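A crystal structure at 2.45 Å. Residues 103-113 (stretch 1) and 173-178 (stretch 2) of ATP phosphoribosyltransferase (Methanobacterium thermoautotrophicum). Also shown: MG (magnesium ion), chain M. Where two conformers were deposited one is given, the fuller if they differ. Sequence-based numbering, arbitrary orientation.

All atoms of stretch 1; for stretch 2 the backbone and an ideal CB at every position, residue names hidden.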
# COMPACT_ATOMS: atom_id res chain seq x y z
N ASP A 103 8.04 -3.91 -36.68
CA ASP A 103 8.21 -4.71 -37.89
C ASP A 103 7.09 -4.54 -38.91
O ASP A 103 7.08 -5.20 -39.95
CB ASP A 103 8.36 -6.20 -37.53
CG ASP A 103 9.65 -6.50 -36.79
OD1 ASP A 103 10.73 -6.08 -37.28
OD2 ASP A 103 9.60 -7.15 -35.72
N SER A 104 6.14 -3.64 -38.63
CA SER A 104 4.97 -3.47 -39.50
C SER A 104 5.28 -2.76 -40.82
O SER A 104 6.27 -2.03 -40.93
CB SER A 104 3.84 -2.75 -38.77
OG SER A 104 2.70 -2.65 -39.60
N THR A 105 4.42 -3.01 -41.80
CA THR A 105 4.42 -2.28 -43.07
C THR A 105 4.17 -0.79 -42.81
O THR A 105 4.90 0.06 -43.30
CB THR A 105 3.36 -2.86 -44.05
OG1 THR A 105 3.96 -3.92 -44.82
CG2 THR A 105 2.81 -1.80 -45.01
N ILE A 106 3.14 -0.50 -42.00
CA ILE A 106 2.73 0.87 -41.69
C ILE A 106 3.88 1.71 -41.11
O ILE A 106 4.30 1.48 -39.97
CB ILE A 106 1.51 0.89 -40.72
CG1 ILE A 106 0.34 0.10 -41.32
CG2 ILE A 106 1.09 2.33 -40.38
CD1 ILE A 106 -0.73 -0.29 -40.32
N ARG A 107 4.37 2.66 -41.90
CA ARG A 107 5.43 3.57 -41.45
C ARG A 107 4.94 5.01 -41.27
O ARG A 107 5.63 5.84 -40.67
CB ARG A 107 6.63 3.51 -42.40
CG ARG A 107 7.59 2.34 -42.13
CD ARG A 107 8.20 1.82 -43.41
NE ARG A 107 7.27 0.97 -44.14
CZ ARG A 107 7.26 0.80 -45.46
NH1 ARG A 107 8.13 1.43 -46.23
NH2 ARG A 107 6.36 -0.01 -46.00
N GLY A 108 3.74 5.29 -41.77
CA GLY A 108 3.11 6.60 -41.61
C GLY A 108 1.60 6.46 -41.76
O GLY A 108 1.14 5.45 -42.29
N PRO A 109 0.83 7.47 -41.30
CA PRO A 109 -0.64 7.39 -41.36
C PRO A 109 -1.22 7.09 -42.75
O PRO A 109 -2.36 6.63 -42.85
CB PRO A 109 -1.10 8.78 -40.87
CG PRO A 109 0.11 9.63 -40.83
CD PRO A 109 1.29 8.72 -40.68
N GLU A 110 -0.44 7.34 -43.80
CA GLU A 110 -0.90 7.11 -45.18
C GLU A 110 -1.11 5.63 -45.48
O GLU A 110 -1.86 5.27 -46.40
CB GLU A 110 0.08 7.70 -46.21
CG GLU A 110 0.80 8.98 -45.77
CD GLU A 110 2.13 8.70 -45.08
OE1 GLU A 110 2.33 9.18 -43.94
OE2 GLU A 110 2.97 7.99 -45.68
N ASP A 111 -0.47 4.77 -44.69
CA ASP A 111 -0.40 3.33 -44.94
C ASP A 111 -1.52 2.54 -44.27
O ASP A 111 -1.66 1.33 -44.48
CB ASP A 111 0.96 2.79 -44.48
CG ASP A 111 2.13 3.54 -45.08
OD1 ASP A 111 1.91 4.48 -45.87
OD2 ASP A 111 3.29 3.19 -44.76
N ILE A 112 -2.31 3.22 -43.44
CA ILE A 112 -3.35 2.56 -42.66
C ILE A 112 -4.50 2.10 -43.57
O ILE A 112 -5.11 2.92 -44.26
CB ILE A 112 -3.87 3.45 -41.50
CG1 ILE A 112 -2.73 3.79 -40.54
CG2 ILE A 112 -5.00 2.77 -40.74
CD1 ILE A 112 -2.98 5.03 -39.68
N PRO A 113 -4.78 0.78 -43.56
CA PRO A 113 -5.82 0.22 -44.41
C PRO A 113 -7.22 0.33 -43.80
O PRO A 113 -7.35 0.53 -42.58
CB PRO A 113 -5.41 -1.25 -44.55
CG PRO A 113 -4.25 -1.47 -43.58
CD PRO A 113 -4.13 -0.25 -42.74
N UNK A 173 7.83 -0.86 -30.45
CA UNK A 173 6.88 -0.05 -31.20
C UNK A 173 7.56 1.20 -31.73
O UNK A 173 8.46 1.75 -31.09
CB UNK A 173 5.68 0.32 -30.33
N UNK A 174 7.12 1.64 -32.91
CA UNK A 174 7.63 2.84 -33.55
C UNK A 174 6.53 3.90 -33.71
O UNK A 174 5.43 3.59 -34.16
CB UNK A 174 8.23 2.49 -34.91
N UNK A 175 6.85 5.15 -33.35
CA UNK A 175 5.93 6.28 -33.51
C UNK A 175 5.74 6.55 -35.00
O UNK A 175 6.71 6.82 -35.71
CB UNK A 175 6.45 7.53 -32.79
N UNK A 176 4.51 6.46 -35.48
CA UNK A 176 4.24 6.75 -36.90
C UNK A 176 3.50 8.08 -37.10
O UNK A 176 3.32 8.53 -38.23
CB UNK A 176 3.42 5.61 -37.51
N UNK A 177 3.10 8.71 -35.99
CA UNK A 177 2.58 10.08 -35.99
C UNK A 177 2.36 10.61 -34.58
O UNK A 177 2.23 9.83 -33.62
CB UNK A 177 1.27 10.14 -36.77
N UNK A 178 2.34 11.93 -34.46
CA UNK A 178 1.94 12.59 -33.22
C UNK A 178 0.52 13.12 -33.40
O UNK A 178 0.25 13.89 -34.32
CB UNK A 178 2.91 13.72 -32.85
MG MG M . 0.98 14.54 -38.04

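Position 173 begins the strand with extended backbone angles (-128/146). Its CA-to-CB bond points away from stretch 1, and nothing of that stretch lies within 5.5 Å of the ideal CB. The residue is Leu-173, which makes no contact with it.

Position 174 is also extended, but its CA-to-CB bond points toward stretch 1. The ideal CB still has no neighbour there within 5.5 Å, so a short side chain would leave the gap open. Across it lie the carbonyl oxygens of Ser-104 and Ile-106. A long side chain ending in a donor would suit, lysine or arginine above all; glutamine could also offer an N-H. The residue is Arg-174. Its NH2 gives a weak hydrogen bond to Ile-106 O: the distance is short, 2.7 Å, but the angle is only 129°. Ser-104 O, 3.7 Å from Arg-174 NH2, also lies at the guanidinium edge. Arg-107 CG packs obliquely, 3.5 Å from Arg-174 NH2.

Position 175 turns its CA-to-CB bond away again, and its ideal CB is free of stretch 1. Many side chains would fit. The residue is Val-175, with chi1 t and no contact across the stretches.

Position 176 points toward stretch 1 and lies closest to it in register, with its CA 4.8 Å from Gly-108 CA. The ideal CB is 3.9 Å from Arg-107 O and 4.2 Å from Gly-108 CA. Beyond it are the apolar side chains of Ile-106, Pro-109 and Ile-112. A medium-sized aliphatic residue is expected: valine, leucine, isoleucine or methionine. The residue is Ile-176. Its CD1 meets all three side chains, at 4.1 Å from Ile-106 CG2, 4.2 Å from Pro-109 CD and 4.5 Å from Ile-112 CD1. Its CG2 lies 3.5 Å from Arg-107 O. The backbone takes part too, with Ile-176 O 3.2 Å from Pro-109 CD.

Position 177 points toward stretch 1, its ideal CB 4.2 Å from Pro-109 CD. The proline ring would accept an apolar neighbour, but the nearby magnesium ion favours an oxygen ligand, aspartate or glutamate. The residue is Asp-177. Its OD1 binds MG at 2.4 Å and accepts a weak hydrogen bond from the backbone N of position 178, 2.7 Å from Asp-177 OD1. Its OD2 lies 3.4 Å from Pro-109 CG and is hydrogen-bonded elsewhere in the structure.

Position 178 is extended and out of reach of stretch 1, which leaves the choice open. The residue is Thr-178, with chi1 m; it makes no contact with stretch 1.

Stretch 2, residues 173-178: LRVIDT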
# COMPACT_ATOMS: atom_id res chain seq x y z
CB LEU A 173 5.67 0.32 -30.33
CG LEU A 173 4.86 -0.83 -29.70
CD1 LEU A 173 3.88 -0.33 -28.65
CD2 LEU A 173 4.15 -1.68 -30.73
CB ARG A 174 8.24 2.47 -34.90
CG ARG A 174 8.70 3.65 -35.74
CD ARG A 174 9.13 3.20 -37.14
NE ARG A 174 8.02 2.68 -37.94
CZ ARG A 174 7.85 1.40 -38.27
NH1 ARG A 174 8.72 0.48 -37.88
NH2 ARG A 174 6.80 1.04 -39.01
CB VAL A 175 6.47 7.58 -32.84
CG1 VAL A 175 5.55 8.76 -33.11
CG2 VAL A 175 6.64 7.39 -31.35
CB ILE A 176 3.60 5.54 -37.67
CG1 ILE A 176 2.26 5.11 -37.08
CG2 ILE A 176 4.56 4.37 -37.72
CD1 ILE A 176 1.07 5.53 -37.89
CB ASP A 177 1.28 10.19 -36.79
CG ASP A 177 1.06 11.58 -37.36
OD1 ASP A 177 1.83 12.51 -37.01
OD2 ASP A 177 0.13 11.74 -38.17
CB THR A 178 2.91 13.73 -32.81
OG1 THR A 178 4.23 13.19 -32.62
CG2 THR A 178 2.47 14.39 -31.51
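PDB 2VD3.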